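Local coordinates for extracellular solute-binding protein, family 1 (Bifidobacterium longum subsp. infantis, PDB 6FTH) that probably captures human milk oligosaccharides outside the cell and hands them to an ABC transporter for uptake, at residues 111-116 / 352-357; 144-149 / 413-418; 171-176 / 317-322; 200-205 / 274-279. All coordinates share one frame; numbering follows the deposited sequence.

Interaction 1: 111-116 / 352-357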
loop_
_atom_site.group_PDB
_atom_site.type_symbol
_atom_site.label_atom_id
_atom_site.label_comp_id
_atom_site.label_asym_id
_atom_site.label_seq_id
_atom_site.Cartn_x
_atom_site.Cartn_y
_atom_site.Cartn_z
ATOM N N ASP A 111 -19.803 0.193 22.350
ATOM C CA ASP A 111 -19.843 0.869 23.643
ATOM C C ASP A 111 -18.850 0.270 24.624
ATOM O O ASP A 111 -18.467 0.941 25.588
ATOM C CB ASP A 111 -21.262 0.858 24.216
ATOM C CG ASP A 111 -22.201 1.788 23.468
ATOM O OD1 ASP A 111 -21.728 2.761 22.820
ATOM O OD2 ASP A 111 -23.426 1.544 23.536
ATOM N N LYS A 112 -18.416 -0.966 24.402
ATOM C CA LYS A 112 -17.338 -1.552 25.192
ATOM C C LYS A 112 -15.962 -1.198 24.654
ATOM O O LYS A 112 -14.955 -1.626 25.235
ATOM C CB LYS A 112 -17.494 -3.080 25.277
ATOM C CG LYS A 112 -18.811 -3.511 25.921
ATOM C CD LYS A 112 -18.859 -4.993 26.202
ATOM C CE LYS A 112 -20.291 -5.446 26.428
ATOM N NZ LYS A 112 -21.069 -4.430 27.186
ATOM N N MET A 113 -15.893 -0.416 23.576
ATOM C CA MET A 113 -14.619 -0.014 22.975
ATOM C C MET A 113 -14.590 1.489 22.739
ATOM O O MET A 113 -14.481 1.958 21.602
ATOM C CB MET A 113 -14.396 -0.771 21.667
ATOM C CG MET A 113 -14.309 -2.270 21.855
ATOM S SD MET A 113 -13.977 -3.168 20.314
ATOM C CE MET A 113 -15.491 -2.912 19.395
ATOM N N PRO A 114 -14.677 2.284 23.801
ATOM C CA PRO A 114 -14.709 3.739 23.615
ATOM C C PRO A 114 -13.503 4.298 22.867
ATOM O O PRO A 114 -13.638 5.293 22.152
ATOM C CB PRO A 114 -14.831 4.279 25.052
ATOM C CG PRO A 114 -14.433 3.145 25.931
ATOM C CD PRO A 114 -14.848 1.898 25.210
ATOM N N ASN A 115 -12.320 3.676 22.985
ATOM C CA ASN A 115 -11.161 4.215 22.278
ATOM C C ASN A 115 -11.283 3.957 20.780
ATOM O O ASN A 115 -10.748 4.718 19.970
ATOM C CB ASN A 115 -9.866 3.603 22.819
ATOM C CG ASN A 115 -9.589 3.991 24.270
ATOM O OD1 ASN A 115 -9.899 5.099 24.697
ATOM N ND2 ASN A 115 -9.017 3.075 25.019
ATOM N N VAL A 116 -11.975 2.876 20.415
ATOM C CA VAL A 116 -12.276 2.587 19.016
ATOM C C VAL A 116 -13.342 3.540 18.508
ATOM O O VAL A 116 -13.276 4.018 17.375
ATOM C CB VAL A 116 -12.730 1.126 18.852
ATOM C CG1 VAL A 116 -13.132 0.834 17.397
ATOM C CG2 VAL A 116 -11.650 0.141 19.306
ATOM N N ALA A 352 -13.619 -9.677 28.182
ATOM C CA ALA A 352 -12.178 -9.518 28.300
ATOM C C ALA A 352 -11.553 -9.203 26.944
ATOM O O ALA A 352 -10.640 -8.377 26.850
ATOM C CB ALA A 352 -11.559 -10.785 28.881
ATOM N N ALA A 353 -12.037 -9.854 25.884
ATOM C CA ALA A 353 -11.482 -9.614 24.553
ATOM C C ALA A 353 -11.785 -8.199 24.062
ATOM O O ALA A 353 -10.935 -7.565 23.417
ATOM C CB ALA A 353 -12.023 -10.651 23.571
ATOM N N LEU A 354 -12.995 -7.705 24.331
ATOM C CA LEU A 354 -13.364 -6.339 23.971
ATOM C C LEU A 354 -12.603 -5.318 24.806
ATOM O O LEU A 354 -12.237 -4.251 24.305
ATOM C CB LEU A 354 -14.871 -6.173 24.115
ATOM C CG LEU A 354 -15.713 -6.978 23.109
ATOM C CD1 LEU A 354 -17.206 -6.987 23.499
ATOM C CD2 LEU A 354 -15.530 -6.434 21.667
ATOM N N LYS A 355 -12.330 -5.633 26.074
ATOM C CA LYS A 355 -11.473 -4.765 26.870
ATOM C C LYS A 355 -10.066 -4.726 26.290
ATOM O O LYS A 355 -9.433 -3.662 26.238
ATOM C CB LYS A 355 -11.443 -5.242 28.322
ATOM C CG LYS A 355 -10.406 -4.500 29.138
ATOM C CD LYS A 355 -10.750 -4.409 30.620
ATOM C CE LYS A 355 -10.787 -5.740 31.266
ATOM N NZ LYS A 355 -10.637 -5.594 32.769
ATOM N N LEU A 356 -9.568 -5.877 25.833
ATOM C CA LEU A 356 -8.269 -5.924 25.162
ATOM C C LEU A 356 -8.243 -5.046 23.905
ATOM O O LEU A 356 -7.271 -4.310 23.668
ATOM C CB LEU A 356 -7.918 -7.374 24.815
ATOM C CG LEU A 356 -6.649 -7.617 24.006
ATOM C CD1 LEU A 356 -5.431 -7.178 24.806
ATOM C CD2 LEU A 356 -6.529 -9.090 23.633
ATOM N N ALA A 357 -9.287 -5.121 23.078
ATOM C CA ALA A 357 -9.380 -4.225 21.926
ATOM C C ALA A 357 -9.338 -2.770 22.366
ATOM O O ALA A 357 -8.613 -1.944 21.795
ATOM C CB ALA A 357 -10.679 -4.485 21.165
#
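Apolar packing joins the turn leading into helix 114-122 to one side of helix 350-360; the centre of the contact lies about 27 Å from the centre of the chain. Met113 and Leu354 carry most of it. The SD of Met113 rests on Ala357 CB at 3.7 Å and also meets Leu354 CD2 at 3.9 Å. The methionine side chain sets out with CG anti to the carbonyl carbon and runs straight to SD. It then bends at chi3 (-68°), which brings CE near Leu354 CD2 as well. Thus the sulfur straddles two residues one helical turn apart, Leu354 and Ala357. Met113 CG lies 3.8 Å from the carbonyl O of Leu354, so the base of the side chain also follows the helix surface. The two methyl branches of Leu354 divide the work. CD2 goes to the methionine, while CD1 touches Lys112 CD at 3.7 Å. Only the aliphatic part of Lys112 takes part; its chain bends at chi4 and carries NZ off the helix. Met113 is also the N-cap residue of helix 114-122. Asn115 N is hydrogen-bonded to Asn358 OD1, one residue past the second segment. Leu354 and Ala357 also touch strand 339-343, through Leu343 and Phe341. Helix 350-360 also touches helix 47-56, where Leu356 meets Leu52 and Cys56.

Interaction 2: 144-149 / 413-418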
loop_
_atom_site.group_PDB
_atom_site.type_symbol
_atom_site.label_atom_id
_atom_site.label_comp_id
_atom_site.label_asym_id
_atom_site.label_seq_id
_atom_site.Cartn_x
_atom_site.Cartn_y
_atom_site.Cartn_z
ATOM N N ARG A 144 -1.734 4.321 11.157
ATOM C CA ARG A 144 -0.411 4.760 11.584
ATOM C C ARG A 144 -0.239 6.268 11.521
ATOM O O ARG A 144 0.875 6.772 11.716
ATOM C CB ARG A 144 0.722 4.035 10.834
ATOM C CG ARG A 144 0.638 4.025 9.327
ATOM C CD ARG A 144 1.928 3.449 8.710
ATOM N NE ARG A 144 1.728 3.109 7.314
ATOM C CZ ARG A 144 2.632 2.509 6.554
ATOM N NH1 ARG A 144 3.834 2.235 7.041
ATOM N NH2 ARG A 144 2.335 2.185 5.299
ATOM N N GLY A 145 -1.316 7.003 11.259
ATOM C CA GLY A 145 -1.319 8.426 11.536
ATOM C C GLY A 145 -1.108 9.295 10.318
ATOM O O GLY A 145 -0.810 8.841 9.213
ATOM N N LYS A 146 -1.208 10.594 10.582
ATOM C CA LYS A 146 -1.321 11.579 9.505
ATOM C C LYS A 146 -0.056 11.725 8.659
ATOM O O LYS A 146 -0.136 12.238 7.544
ATOM C CB LYS A 146 -1.760 12.917 10.079
ATOM C CG LYS A 146 -0.757 13.560 11.041
ATOM C CD LYS A 146 -1.297 14.861 11.654
ATOM C CE LYS A 146 -0.300 15.573 12.537
ATOM N NZ LYS A 146 0.002 14.899 13.808
ATOM N N SER A 147 1.116 11.308 9.130
ATOM C CA SER A 147 2.259 11.352 8.223
ATOM C C SER A 147 2.136 10.382 7.072
ATOM O O SER A 147 2.897 10.497 6.100
ATOM C CB SER A 147 3.573 11.071 8.955
ATOM O OG SER A 147 3.952 12.204 9.724
ATOM N N TYR A 148 1.220 9.414 7.166
ATOM C CA TYR A 148 1.032 8.369 6.174
ATOM C C TYR A 148 -0.257 8.528 5.376
ATOM O O TYR A 148 -0.664 7.596 4.674
ATOM C CB TYR A 148 1.096 7.003 6.852
ATOM C CG TYR A 148 2.381 6.710 7.586
ATOM C CD1 TYR A 148 3.433 6.081 6.938
ATOM C CD2 TYR A 148 2.510 7.002 8.940
ATOM C CE1 TYR A 148 4.605 5.760 7.610
ATOM C CE2 TYR A 148 3.661 6.702 9.612
ATOM C CZ TYR A 148 4.710 6.075 8.930
ATOM O OH TYR A 148 5.877 5.736 9.574
ATOM N N SER A 149 -0.896 9.692 5.445
ATOM C CA SER A 149 -2.152 9.875 4.741
ATOM C C SER A 149 -1.994 9.997 3.234
ATOM O O SER A 149 -2.993 9.816 2.522
ATOM C CB SER A 149 -2.884 11.107 5.248
ATOM O OG SER A 149 -2.097 12.269 5.097
ATOM N N ILE A 413 -2.960 6.004 15.655
ATOM C CA ILE A 413 -2.199 7.186 16.075
ATOM C C ILE A 413 -3.081 8.398 15.835
ATOM O O ILE A 413 -3.283 8.793 14.664
ATOM C CB ILE A 413 -0.859 7.313 15.332
ATOM C CG1 ILE A 413 -0.006 6.037 15.427
ATOM C CG2 ILE A 413 -0.084 8.519 15.868
ATOM C CD1 ILE A 413 0.379 5.600 16.817
ATOM N N PRO A 414 -3.650 9.021 16.879
ATOM C CA PRO A 414 -4.512 10.198 16.678
ATOM C C PRO A 414 -3.720 11.381 16.137
ATOM O O PRO A 414 -2.523 11.533 16.393
ATOM C CB PRO A 414 -5.038 10.499 18.088
ATOM C CG PRO A 414 -4.866 9.214 18.869
ATOM C CD PRO A 414 -3.600 8.619 18.300
ATOM N N ASP A 415 -4.421 12.264 15.407
ATOM C CA ASP A 415 -3.764 13.451 14.853
ATOM C C ASP A 415 -3.202 14.386 15.937
ATOM O O ASP A 415 -2.243 15.139 15.671
ATOM C CB ASP A 415 -4.739 14.226 13.984
ATOM C CG ASP A 415 -5.011 13.585 12.646
ATOM O OD1 ASP A 415 -4.512 12.458 12.347
ATOM O OD2 ASP A 415 -5.767 14.213 11.858
ATOM N N GLY A 416 -3.766 14.347 17.152
ATOM C CA GLY A 416 -3.243 15.152 18.256
ATOM C C GLY A 416 -1.914 14.673 18.833
ATOM O O GLY A 416 -1.314 15.396 19.640
ATOM N N VAL A 417 -1.438 13.507 18.423
ATOM C CA VAL A 417 -0.155 12.966 18.856
ATOM C C VAL A 417 0.920 13.429 17.892
ATOM O O VAL A 417 0.722 13.413 16.671
ATOM C CB VAL A 417 -0.229 11.427 18.875
ATOM C CG1 VAL A 417 1.186 10.781 18.949
ATOM C CG2 VAL A 417 -1.103 10.979 20.026
ATOM N N THR A 418 2.061 13.847 18.439
ATOM C CA THR A 418 3.240 14.204 17.663
ATOM C C THR A 418 4.346 13.217 17.991
ATOM O O THR A 418 4.586 12.919 19.168
ATOM C CB THR A 418 3.710 15.616 17.989
ATOM O OG1 THR A 418 2.698 16.539 17.554
ATOM C CG2 THR A 418 5.023 15.920 17.263
HETATM O O HOH W 1 -0.336 12.128 14.423
HETATM O O HOH W 2 -2.515 10.958 13.179
HETATM O O HOH W 3 2.341 16.182 14.805
#
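Lys146 lays its aliphatic chain across the side chain of Asp415, with CB 3.6 Å from OD1. The contact joins two loops, one between strands 140-143 and 154-158, the other ahead of strand 418-420. In the second loop, Pro414 to Val417 form a type I beta turn, and the lysine donates to one of its carbonyls, Asp415 O. CG of Lys146 stands between the backbone N and the carbonyl carbon (chi1 64°), and the chain runs extended to CE before bending. The bend brings NZ to Asp415 O, a hydrogen bond of 2.9 Å with the donor tilted 22° from the carbonyl plane. The ammonium thus binds the backbone of Asp415 and not its carboxylate, whose OD1 is 5.3 Å from NZ. That OD1 forms a salt bridge with Lys123 instead. The two lysines lie near one acid and would probably both feel its charge.

Next to the turn the backbones come close. Gly145 CA is 3.7 Å from Ile413 O, and a CB on this residue would crowd Ile413 CB. At its backbone angles (phi 101°) a side chain would also press on the preceding carbonyl O. Ile413 CG1 packs against Arg144 O. The Arg144 side chain turns away and lies over one face of the Tyr148 ring, with its NE bonded to Ala334 O.

Waters bridge the two loops. One links Lys146 NZ with Thr418 OG1. A second accepts from Lys146 NZ at 2.9 Å and lies 2.8 Å from Val417 O. Another accepts from Lys146 N at 2.9 Å and lies 2.6 Å from Asp415 OD1.

Interaction 3: 171-176 / 317-322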
loop_
_atom_site.group_PDB
_atom_site.type_symbol
_atom_site.label_atom_id
_atom_site.label_comp_id
_atom_site.label_asym_id
_atom_site.label_seq_id
_atom_site.Cartn_x
_atom_site.Cartn_y
_atom_site.Cartn_z
ATOM N N THR A 171 8.467 17.723 -17.772
ATOM C CA THR A 171 7.040 17.881 -17.491
ATOM C C THR A 171 6.129 17.293 -18.562
ATOM O O THR A 171 4.911 17.393 -18.417
ATOM C CB THR A 171 6.656 19.344 -17.288
ATOM O OG1 THR A 171 6.744 20.055 -18.530
ATOM C CG2 THR A 171 7.532 19.998 -16.220
ATOM N N THR A 172 6.683 16.681 -19.611
ATOM C CA THR A 172 5.910 15.971 -20.621
ATOM C C THR A 172 6.647 14.674 -20.956
ATOM O O THR A 172 7.844 14.525 -20.678
ATOM C CB THR A 172 5.797 16.776 -21.934
ATOM O OG1 THR A 172 7.109 16.864 -22.522
ATOM C CG2 THR A 172 5.228 18.171 -21.711
ATOM N N TRP A 173 5.936 13.717 -21.571
ATOM C CA TRP A 173 6.592 12.493 -22.031
ATOM C C TRP A 173 7.756 12.777 -22.984
ATOM O O TRP A 173 8.785 12.086 -22.930
ATOM C CB TRP A 173 5.595 11.541 -22.690
ATOM C CG TRP A 173 4.728 10.775 -21.718
ATOM C CD1 TRP A 173 4.717 10.865 -20.353
ATOM C CD2 TRP A 173 3.746 9.792 -22.060
ATOM N NE1 TRP A 173 3.774 10.010 -19.825
ATOM C CE2 TRP A 173 3.181 9.323 -20.852
ATOM C CE3 TRP A 173 3.300 9.258 -23.266
ATOM C CZ2 TRP A 173 2.172 8.352 -20.825
ATOM C CZ3 TRP A 173 2.316 8.288 -23.239
ATOM C CH2 TRP A 173 1.753 7.858 -22.035
ATOM N N ASP A 174 7.623 13.780 -23.858
ATOM C CA ASP A 174 8.733 14.102 -24.772
ATOM C C ASP A 174 9.948 14.616 -24.007
ATOM O O ASP A 174 11.089 14.243 -24.311
ATOM C CB ASP A 174 8.305 15.156 -25.789
ATOM C CG ASP A 174 7.482 14.586 -26.949
ATOM O OD1 ASP A 174 7.324 13.353 -27.055
ATOM O OD2 ASP A 174 7.003 15.404 -27.770
ATOM N N GLU A 175 9.727 15.518 -23.043
ATOM C CA GLU A 175 10.826 16.025 -22.225
ATOM C C GLU A 175 11.455 14.904 -21.414
ATOM O O GLU A 175 12.683 14.859 -21.250
ATOM C CB GLU A 175 10.318 17.131 -21.293
ATOM C CG GLU A 175 10.030 18.438 -22.012
ATOM C CD GLU A 175 9.415 19.505 -21.128
ATOM O OE1 GLU A 175 9.271 19.286 -19.906
ATOM O OE2 GLU A 175 9.098 20.587 -21.659
ATOM N N LEU A 176 10.635 13.963 -20.919
ATOM C CA LEU A 176 11.199 12.829 -20.194
ATOM C C LEU A 176 12.088 11.980 -21.099
ATOM O O LEU A 176 13.187 11.572 -20.692
ATOM C CB LEU A 176 10.105 11.994 -19.536
ATOM C CG LEU A 176 10.541 10.703 -18.856
ATOM C CD1 LEU A 176 11.522 10.958 -17.718
ATOM C CD2 LEU A 176 9.298 9.963 -18.367
ATOM N N PRO A 317 5.400 13.495 -15.436
ATOM C CA PRO A 317 5.247 14.221 -16.704
ATOM C C PRO A 317 3.921 13.912 -17.390
ATOM O O PRO A 317 3.418 12.782 -17.336
ATOM C CB PRO A 317 6.441 13.729 -17.535
ATOM C CG PRO A 317 7.482 13.378 -16.487
ATOM C CD PRO A 317 6.650 12.705 -15.400
ATOM N N SER A 318 3.363 14.937 -18.062
ATOM C CA SER A 318 2.087 14.818 -18.755
ATOM C C SER A 318 2.244 14.065 -20.072
ATOM O O SER A 318 3.204 14.275 -20.814
ATOM C CB SER A 318 1.518 16.208 -19.059
ATOM O OG SER A 318 1.349 16.998 -17.901
ATOM N N ALA A 319 1.266 13.223 -20.381
ATOM C CA ALA A 319 1.212 12.563 -21.670
ATOM C C ALA A 319 0.732 13.555 -22.730
ATOM O O ALA A 319 0.053 14.534 -22.417
ATOM C CB ALA A 319 0.230 11.408 -21.592
ATOM N N PRO A 320 1.038 13.304 -23.996
ATOM C CA PRO A 320 0.537 14.175 -25.066
ATOM C C PRO A 320 -0.979 14.335 -25.005
ATOM O O PRO A 320 -1.721 13.363 -24.832
ATOM C CB PRO A 320 0.965 13.439 -26.343
ATOM C CG PRO A 320 2.029 12.501 -25.938
ATOM C CD PRO A 320 1.818 12.165 -24.500
ATOM N N GLY A 321 -1.441 15.574 -25.125
ATOM C CA GLY A 321 -2.848 15.877 -25.118
ATOM C C GLY A 321 -3.419 16.206 -23.758
ATOM O O GLY A 321 -4.550 16.671 -23.682
ATOM N N VAL A 322 -2.660 15.988 -22.688
ATOM C CA VAL A 322 -3.143 16.117 -21.320
ATOM C C VAL A 322 -2.513 17.364 -20.706
ATOM O O VAL A 322 -1.286 17.448 -20.575
ATOM C CB VAL A 322 -2.812 14.853 -20.506
ATOM C CG1 VAL A 322 -3.402 14.952 -19.108
ATOM C CG2 VAL A 322 -3.328 13.604 -21.238
HETATM O O HOH W 4 2.885 19.261 -18.297
#
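Trp173 starts with CG anti to the carbonyl carbon (chi1 -77°), and a chi2 of 2° turns its indole over the 317-322 segment. Ala319 CB then lies over the six-membered ring, 3.6 Å from its centroid, in a CH-pi contact. Pro320 CD reaches Trp173 CE3 at 3.5 Å, with the proline crossing at about a right angle. NE1 is hydrogen-bonded to Ser219 OG.

A single beta bridge at Thr172 and Ser318 holds the backbones. Ser318 N donates to Thr171 O at 2.9 Å, nearly straight at 170°. Trp173 N donates to Ser318 O at 2.9 Å, more bent. Thr172 is the N-cap of helix 173-185; its OG1 accepts from Glu175 N. Glu175 OE1 in turn takes Thr171 N and Thr171 OG1. Pro317 CB packs on Thr172 O.

An alanine in place of Trp173 would probably leave the methyl of Ala319 and the Pro320 ring without their aromatic cover and Ser219 OG without its indole donor.

The contact ties the start of helix 173-185 to the loop after strand 311-313. Helix 249-263 lies beside it, with Tyr257 stacked on Trp173, and strand 154-158 brings Met155 against Leu176 and Pro317.

Interaction 4: 200-205 / 274-279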
loop_
_atom_site.group_PDB
_atom_site.type_symbol
_atom_site.label_atom_id
_atom_site.label_comp_id
_atom_site.label_asym_id
_atom_site.label_seq_id
_atom_site.Cartn_x
_atom_site.Cartn_y
_atom_site.Cartn_z
ATOM N N ASN A 200 14.449 2.737 -14.691
ATOM C CA ASN A 200 14.278 1.350 -14.299
ATOM C C ASN A 200 12.852 1.123 -13.820
ATOM O O ASN A 200 12.320 1.918 -13.036
ATOM C CB ASN A 200 15.270 0.946 -13.219
ATOM C CG ASN A 200 15.700 -0.497 -13.361
ATOM O OD1 ASN A 200 15.178 -1.235 -14.191
ATOM N ND2 ASN A 200 16.617 -0.917 -12.521
ATOM N N ILE A 201 12.237 0.046 -14.309
ATOM C CA ILE A 201 10.877 -0.309 -13.943
ATOM C C ILE A 201 10.854 -1.762 -13.484
ATOM O O ILE A 201 11.669 -2.587 -13.915
ATOM C CB ILE A 201 9.878 -0.076 -15.110
ATOM C CG1 ILE A 201 10.323 -0.801 -16.388
ATOM C CG2 ILE A 201 9.698 1.416 -15.379
ATOM C CD1 ILE A 201 9.230 -0.893 -17.467
ATOM N N ARG A 202 9.909 -2.063 -12.603
ATOM C CA ARG A 202 9.656 -3.406 -12.105
ATOM C C ARG A 202 8.966 -4.261 -13.152
ATOM O O ARG A 202 8.209 -3.765 -13.991
ATOM C CB ARG A 202 8.692 -3.344 -10.920
ATOM C CG ARG A 202 9.324 -2.883 -9.616
ATOM C CD ARG A 202 8.319 -2.944 -8.457
ATOM N NE ARG A 202 9.006 -3.139 -7.174
ATOM C CZ ARG A 202 8.412 -3.466 -6.030
ATOM N NH1 ARG A 202 7.093 -3.621 -5.971
ATOM N NH2 ARG A 202 9.146 -3.648 -4.939
ATOM N N LYS A 203 9.196 -5.571 -13.062
ATOM C CA LYS A 203 8.458 -6.504 -13.884
ATOM C C LYS A 203 6.995 -6.504 -13.454
ATOM O O LYS A 203 6.637 -5.973 -12.408
ATOM C CB LYS A 203 9.046 -7.918 -13.748
ATOM C CG LYS A 203 8.815 -8.582 -12.392
ATOM C CD LYS A 203 9.361 -10.032 -12.372
ATOM C CE LYS A 203 8.549 -10.990 -13.208
ATOM N NZ LYS A 203 7.182 -11.213 -12.633
ATOM N N LEU A 204 6.158 -7.148 -14.253
ATOM C CA LEU A 204 4.743 -7.234 -13.952
ATOM C C LEU A 204 4.438 -8.417 -13.031
ATOM O O LEU A 204 5.271 -9.299 -12.798
ATOM C CB LEU A 204 3.934 -7.314 -15.247
ATOM C CG LEU A 204 4.203 -6.237 -16.283
ATOM C CD1 LEU A 204 3.311 -6.418 -17.476
ATOM C CD2 LEU A 204 4.020 -4.831 -15.709
ATOM N N ASP A 205 3.222 -8.404 -12.484
ATOM C CA ASP A 205 2.688 -9.443 -11.608
ATOM C C ASP A 205 1.246 -9.661 -12.058
ATOM O O ASP A 205 0.834 -9.166 -13.112
ATOM C CB ASP A 205 2.835 -9.040 -10.132
ATOM C CG ASP A 205 2.909 -10.240 -9.171
ATOM O OD1 ASP A 205 2.197 -11.238 -9.374
ATOM O OD2 ASP A 205 3.675 -10.158 -8.184
ATOM N N LYS A 274 13.506 -9.469 -14.450
ATOM C CA LYS A 274 14.301 -9.140 -13.273
ATOM C C LYS A 274 13.435 -9.256 -12.025
ATOM O O LYS A 274 12.289 -8.806 -12.010
ATOM C CB LYS A 274 14.803 -7.695 -13.395
ATOM C CG LYS A 274 15.848 -7.465 -14.475
ATOM C CD LYS A 274 17.275 -7.464 -13.890
ATOM C CE LYS A 274 17.587 -6.166 -13.137
ATOM N NZ LYS A 274 17.692 -4.988 -14.064
ATOM N N THR A 275 13.977 -9.836 -10.956
ATOM C CA THR A 275 13.236 -9.867 -9.697
ATOM C C THR A 275 13.085 -8.450 -9.148
ATOM O O THR A 275 13.894 -7.565 -9.441
ATOM C CB THR A 275 13.971 -10.715 -8.654
ATOM O OG1 THR A 275 15.161 -10.035 -8.241
ATOM C CG2 THR A 275 14.340 -12.094 -9.221
ATOM N N PHE A 276 12.047 -8.234 -8.331
ATOM C CA PHE A 276 11.920 -6.942 -7.664
ATOM C C PHE A 276 13.172 -6.621 -6.856
ATOM O O PHE A 276 13.608 -5.464 -6.809
ATOM C CB PHE A 276 10.690 -6.907 -6.748
ATOM C CG PHE A 276 9.374 -6.861 -7.476
ATOM C CD1 PHE A 276 9.321 -6.793 -8.850
ATOM C CD2 PHE A 276 8.186 -6.865 -6.768
ATOM C CE1 PHE A 276 8.103 -6.758 -9.521
ATOM C CE2 PHE A 276 6.966 -6.812 -7.435
ATOM C CZ PHE A 276 6.939 -6.763 -8.817
ATOM N N ASP A 277 13.763 -7.631 -6.203
ATOM C CA ASP A 277 14.984 -7.395 -5.430
ATOM C C ASP A 277 16.133 -6.954 -6.334
ATOM O O ASP A 277 16.879 -6.024 -6.010
ATOM C CB ASP A 277 15.359 -8.661 -4.651
ATOM C CG ASP A 277 14.396 -8.969 -3.498
ATOM O OD1 ASP A 277 13.633 -8.075 -3.090
ATOM O OD2 ASP A 277 14.413 -10.113 -2.988
ATOM N N ALA A 278 16.304 -7.623 -7.475
ATOM C CA ALA A 278 17.373 -7.242 -8.390
ATOM C C ALA A 278 17.168 -5.827 -8.890
ATOM O O ALA A 278 18.128 -5.067 -9.037
ATOM C CB ALA A 278 17.424 -8.209 -9.572
ATOM N N CYS A 279 15.915 -5.452 -9.150
ATOM C CA CYS A 279 15.630 -4.098 -9.597
ATOM C C CYS A 279 15.994 -3.092 -8.513
ATOM O O CYS A 279 16.631 -2.069 -8.794
ATOM C CB CYS A 279 14.152 -4.011 -9.996
ATOM S SG CYS A 279 13.623 -2.433 -10.734
HETATM O O HOH W 5 15.117 -3.986 -14.432
HETATM O O HOH W 6 11.799 -3.155 -7.140
HETATM O O HOH W 7 11.590 -6.234 -11.484
#
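The guanidinium of Arg202 lies flat on the ring of Phe276, their planes only 13° apart and their centres 4.0 Å apart. The arginine runs extended from CG to NE and crosses the phenylalanine at about a right angle. CD therefore sits over the ring centre, 3.9 Å from the centroid, while CZ is displaced toward CD2. The contact is both a cation-pi stack and a CH-pi contact. In the guanidinium plane, a water at its edge accepts from NE at 2.8 Å and donates to Phe276 O, which would help fix the rotation of the group. NH1 makes a weak hydrogen bond to Tyr210 O.

Lys203 meets the same ring differently. Its O lies at the ring edge, 3.3 Å from Phe276 CE1, and its CG is also close to CE1. The chain then bends twice, carrying NZ back to Leu204 O at 2.7 Å. A second water links Lys203 N to Lys274 O.

Farther along the helix, Cys279 SG lies 3.7 Å from Ile201 O and 3.8 Å from Asn200 ND2, which is bonded to Gln283 and Asp282. A leucine in place of Arg202 would probably lose the cationic stack and leave the water on Phe276 O without its NE donor.

Phe276 is the first residue of helix 276-284, capped by Thr275 OG1, which accepts from Ala278 N. An arginine-aromatic cation-pi stack thus joins this capped first turn to the loop after strand 197-199.

From the N terminus, the 111-116 turn comes first; interaction 1 closes its loop at helix 350-360. The 144-149 loop follows, but interaction 2 closes only at 413-418, so interactions 1 and 2 cross along the chain. Interaction 2 joins the loop after strand 140-143 to the one before strand 418-420. Interaction 3 opens at 171-176 and closes at 317-322, within both of these loops. Interaction 4, from 200-205 to 274-279, lies within interaction 3. Interactions 1 and 2 are on the same side of the chain's centre, their centres about 21 Å apart. Interactions 3 and 4 have centres about 24 Å apart and border the sheet containing strands 154-158 and 197-199. Interaction 1 borders the sheet containing strand 339-343.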